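Local coordinates for SA0254 protein (Staphylococcus aureus subsp. aureus, PDB 2OOI) that is of unknown function but contains a UTRA domain, a fold that in GntR-family transcription regulators typically binds small effector molecules, at residues B[121-132]-B[144-152]. Numbering follows the deposited sequence.
Sequences LSTGEPCLRYHQ and SSDIVFHYR
F149 turns its ring edge toward one face of the Y130 ring, a T-shaped pair with planes at 84° and centroids 5.5 Å apart. On F149 itself, I147 CG2 sits above one face, toward the rim, and Y130 CB meets the edge. The Y151 ring is held on both faces, by P126 CD in a CH-pi contact and by R152 CG opposite; Y151 CG lies between backbone N and carbonyl carbon (chi1 84°), which brings the ring face under P126 CD. L121 CD1 sits over the centre of the H150 ring, 3.4 Å from its centroid, while H153 stacks on H150. The H131 ring carries S145 O above one face and D146 OD1 in its plane: ND1 donates to OD1 at 2.6 Å, arriving 47° out of the carboxylate plane. H131 NE2 bonds E40, as does S144 OG. The two strands form an antiparallel hairpin of the UTRA domain, and Y130 and I147 exchange backbone hydrogen bonds (Y130 N to I147 O, 2.9 Å; I147 N to Y130 O, 2.8 Å). Past F149 a water donates to P126 O and F149 O. With carboxylates at both ring nitrogens, H131 is fixed in rotation and would probably favour the protonated form.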
loop_
_atom_site.group_PDB
_atom_site.type_symbol
_atom_site.label_atom_id
_atom_site.label_comp_id
_atom_site.label_asym_id
_atom_site.label_seq_id
_atom_site.Cartn_x
_atom_site.Cartn_y
_atom_site.Cartn_z
ATOM N N LEU B 121 -21.425 1.807 2.044
ATOM C CA LEU B 121 -20.937 3.057 1.466
ATOM C C LEU B 121 -21.768 3.296 0.204
ATOM O O LEU B 121 -22.658 2.505 -0.098
ATOM C CB LEU B 121 -19.441 2.931 1.130
ATOM C CG LEU B 121 -18.506 2.925 2.365
ATOM C CD1 LEU B 121 -17.046 2.475 2.088
ATOM C CD2 LEU B 121 -18.536 4.307 3.046
ATOM N N SER B 122 -21.455 4.350 -0.556
ATOM C CA SER B 122 -22.199 4.653 -1.802
ATOM C C SER B 122 -21.443 4.231 -3.065
ATOM O O SER B 122 -20.213 4.398 -3.129
ATOM C CB SER B 122 -22.459 6.150 -1.896
ATOM O OG SER B 122 -22.921 6.651 -0.662
ATOM N N THR B 123 -22.183 3.752 -4.075
ATOM C CA THR B 123 -21.622 3.529 -5.413
ATOM C C THR B 123 -20.675 4.660 -5.813
ATOM O O THR B 123 -21.043 5.839 -5.749
ATOM C CB THR B 123 -22.713 3.436 -6.517
ATOM O OG1 THR B 123 -23.606 2.353 -6.225
ATOM C CG2 THR B 123 -22.087 3.188 -7.911
ATOM N N GLY B 124 -19.460 4.295 -6.214
ATOM C CA GLY B 124 -18.509 5.280 -6.717
ATOM C C GLY B 124 -17.577 5.878 -5.679
ATOM O O GLY B 124 -16.595 6.511 -6.023
ATOM N N GLU B 125 -17.879 5.692 -4.403
ATOM C CA GLU B 125 -16.969 6.150 -3.364
ATOM C C GLU B 125 -15.683 5.327 -3.383
ATOM O O GLU B 125 -15.694 4.169 -3.809
ATOM C CB GLU B 125 -17.629 6.069 -1.992
ATOM C CG GLU B 125 -18.557 7.220 -1.716
ATOM C CD GLU B 125 -19.025 7.234 -0.307
ATOM O OE1 GLU B 125 -19.557 6.192 0.156
ATOM O OE2 GLU B 125 -18.855 8.299 0.328
ATOM N N PRO B 126 -14.583 5.907 -2.906
ATOM C CA PRO B 126 -13.281 5.288 -3.072
ATOM C C PRO B 126 -13.097 3.941 -2.357
ATOM O O PRO B 126 -13.778 3.650 -1.358
ATOM C CB PRO B 126 -12.319 6.317 -2.462
ATOM C CG PRO B 126 -13.089 7.594 -2.356
ATOM C CD PRO B 126 -14.507 7.170 -2.169
ATOM N N CYS B 127 -12.175 3.129 -2.879
ATOM C CA CYS B 127 -11.747 1.888 -2.207
ATOM C C CYS B 127 -10.281 1.619 -2.527
ATOM O O CYS B 127 -9.694 2.332 -3.337
ATOM C CB CYS B 127 -12.600 0.703 -2.670
ATOM S SG CYS B 127 -12.620 0.491 -4.492
ATOM N N LEU B 128 -9.704 0.608 -1.876
ATOM C CA LEU B 128 -8.433 0.009 -2.278
ATOM C C LEU B 128 -8.743 -1.361 -2.839
ATOM O O LEU B 128 -9.391 -2.170 -2.166
ATOM C CB LEU B 128 -7.482 -0.151 -1.077
ATOM C CG LEU B 128 -5.997 -0.422 -1.395
ATOM C CD1 LEU B 128 -5.394 0.786 -2.085
ATOM C CD2 LEU B 128 -5.173 -0.754 -0.159
ATOM N N ARG B 129 -8.308 -1.619 -4.065
ATOM C CA ARG B 129 -8.375 -2.960 -4.668
ATOM C C ARG B 129 -6.975 -3.552 -4.513
ATOM O O ARG B 129 -6.000 -3.010 -5.033
ATOM C CB ARG B 129 -8.804 -2.947 -6.139
ATOM C CG ARG B 129 -9.694 -1.802 -6.532
ATOM C CD ARG B 129 -10.533 -2.043 -7.778
ATOM N NE ARG B 129 -11.699 -2.795 -7.337
ATOM C CZ ARG B 129 -12.972 -2.390 -7.335
ATOM N NH1 ARG B 129 -13.397 -1.238 -7.835
ATOM N NH2 ARG B 129 -13.852 -3.200 -6.832
ATOM N N TYR B 130 -6.895 -4.651 -3.781
ATOM C CA TYR B 130 -5.650 -5.248 -3.337
ATOM C C TYR B 130 -5.665 -6.704 -3.794
ATOM O O TYR B 130 -6.688 -7.369 -3.695
ATOM C CB TYR B 130 -5.657 -5.126 -1.827
ATOM C CG TYR B 130 -4.548 -5.730 -1.011
ATOM C CD1 TYR B 130 -3.579 -4.922 -0.407
ATOM C CD2 TYR B 130 -4.528 -7.103 -0.738
ATOM C CE1 TYR B 130 -2.593 -5.468 0.412
ATOM C CE2 TYR B 130 -3.550 -7.663 0.091
ATOM C CZ TYR B 130 -2.591 -6.840 0.656
ATOM O OH TYR B 130 -1.631 -7.409 1.478
ATOM N N HIS B 131 -4.568 -7.175 -4.373
ATOM C CA HIS B 131 -4.488 -8.554 -4.870
ATOM C C HIS B 131 -3.287 -9.206 -4.257
ATOM O O HIS B 131 -2.236 -8.605 -4.204
ATOM C CB HIS B 131 -4.367 -8.650 -6.399
ATOM C CG HIS B 131 -4.388 -10.065 -6.895
ATOM N ND1 HIS B 131 -5.544 -10.686 -7.320
ATOM C CD2 HIS B 131 -3.416 -11.009 -6.944
ATOM C CE1 HIS B 131 -5.274 -11.935 -7.654
ATOM N NE2 HIS B 131 -3.992 -12.159 -7.425
ATOM N N GLN B 132 -3.434 -10.440 -3.804
ATOM C CA GLN B 132 -2.295 -11.129 -3.235
ATOM C C GLN B 132 -2.205 -12.556 -3.771
ATOM O O GLN B 132 -3.203 -13.257 -3.796
ATOM C CB GLN B 132 -2.383 -11.100 -1.710
ATOM C CG GLN B 132 -1.084 -11.524 -1.019
ATOM C CD GLN B 132 -0.982 -11.117 0.454
ATOM O OE1 GLN B 132 -0.008 -11.468 1.127
ATOM N NE2 GLN B 132 -1.974 -10.375 0.954
ATOM N N SER B 144 -5.081 -17.239 -4.779
ATOM C CA SER B 144 -5.249 -15.974 -5.501
ATOM C C SER B 144 -6.345 -15.158 -4.842
ATOM O O SER B 144 -7.503 -15.529 -4.912
ATOM C CB SER B 144 -5.663 -16.262 -6.950
ATOM O OG SER B 144 -5.824 -15.077 -7.723
ATOM N N SER B 145 -5.997 -14.034 -4.237
ATOM C CA SER B 145 -6.978 -13.232 -3.483
ATOM C C SER B 145 -7.115 -11.773 -3.940
ATOM O O SER B 145 -6.121 -11.042 -4.114
ATOM C CB SER B 145 -6.645 -13.258 -1.984
ATOM O OG SER B 145 -7.063 -14.498 -1.406
ATOM N N ASP B 146 -8.364 -11.373 -4.147
ATOM C CA ASP B 146 -8.707 -9.984 -4.349
ATOM C C ASP B 146 -9.473 -9.490 -3.165
ATOM O O ASP B 146 -10.429 -10.136 -2.723
ATOM C CB ASP B 146 -9.542 -9.817 -5.588
ATOM C CG ASP B 146 -8.737 -9.936 -6.778
ATOM O OD1 ASP B 146 -7.704 -9.248 -6.847
ATOM O OD2 ASP B 146 -9.084 -10.736 -7.634
ATOM N N ILE B 147 -9.049 -8.347 -2.654
ATOM C CA ILE B 147 -9.708 -7.714 -1.538
ATOM C C ILE B 147 -10.144 -6.329 -1.956
ATOM O O ILE B 147 -9.374 -5.611 -2.589
ATOM C CB ILE B 147 -8.765 -7.629 -0.374
ATOM C CG1 ILE B 147 -8.218 -9.031 -0.078
ATOM C CG2 ILE B 147 -9.453 -7.012 0.832
ATOM C CD1 ILE B 147 -7.418 -9.133 1.213
ATOM N N VAL B 148 -11.384 -5.951 -1.645
ATOM C CA VAL B 148 -11.750 -4.529 -1.771
ATOM C C VAL B 148 -12.001 -3.950 -0.377
ATOM O O VAL B 148 -12.841 -4.425 0.368
ATOM C CB VAL B 148 -12.818 -4.253 -2.898
ATOM C CG1 VAL B 148 -13.207 -2.834 -2.903
ATOM C CG2 VAL B 148 -12.396 -4.711 -4.238
ATOM N N PHE B 149 -11.183 -2.960 -0.022
ATOM C CA PHE B 149 -11.185 -2.365 1.306
ATOM C C PHE B 149 -12.148 -1.191 1.444
ATOM O O PHE B 149 -12.333 -0.382 0.529
ATOM C CB PHE B 149 -9.788 -1.876 1.665
ATOM C CG PHE B 149 -8.815 -2.976 2.011
ATOM C CD1 PHE B 149 -7.943 -3.470 1.070
ATOM C CD2 PHE B 149 -8.771 -3.501 3.296
ATOM C CE1 PHE B 149 -7.045 -4.485 1.398
ATOM C CE2 PHE B 149 -7.881 -4.501 3.625
ATOM C CZ PHE B 149 -7.009 -4.987 2.674
ATOM N N HIS B 150 -12.764 -1.126 2.618
ATOM C CA HIS B 150 -13.522 0.043 3.067
ATOM C C HIS B 150 -12.547 1.202 3.251
ATOM O O HIS B 150 -11.602 1.082 4.013
ATOM C CB HIS B 150 -14.195 -0.294 4.401
ATOM C CG HIS B 150 -15.138 0.758 4.876
ATOM N ND1 HIS B 150 -16.505 0.574 4.903
ATOM C CD2 HIS B 150 -14.915 2.022 5.311
ATOM C CE1 HIS B 150 -17.080 1.678 5.352
ATOM N NE2 HIS B 150 -16.136 2.574 5.598
ATOM N N TYR B 151 -12.761 2.322 2.578
ATOM C CA TYR B 151 -11.729 3.347 2.546
ATOM C C TYR B 151 -11.503 4.117 3.844
ATOM O O TYR B 151 -10.409 4.646 4.045
ATOM C CB TYR B 151 -11.924 4.303 1.385
ATOM C CG TYR B 151 -12.884 5.418 1.630
ATOM C CD1 TYR B 151 -12.425 6.694 1.897
ATOM C CD2 TYR B 151 -14.257 5.210 1.573
ATOM C CE1 TYR B 151 -13.303 7.721 2.125
ATOM C CE2 TYR B 151 -15.132 6.232 1.780
ATOM C CZ TYR B 151 -14.649 7.486 2.060
ATOM O OH TYR B 151 -15.508 8.525 2.273
ATOM N N ARG B 152 -12.521 4.206 4.695
ATOM C CA ARG B 152 -12.391 4.865 6.002
ATOM C C ARG B 152 -11.827 3.931 7.068
ATOM O O ARG B 152 -11.000 4.338 7.868
ATOM C CB ARG B 152 -13.728 5.425 6.495
ATOM C CG ARG B 152 -14.276 6.590 5.687
ATOM C CD ARG B 152 -15.655 7.105 6.225
ATOM N NE ARG B 152 -16.138 8.212 5.388
ATOM C CZ ARG B 152 -17.317 8.860 5.499
ATOM N NH1 ARG B 152 -18.197 8.607 6.492
ATOM N NH2 ARG B 152 -17.612 9.819 4.611
HETATM O O HOH W 1 -14.255 1.695 0.312
#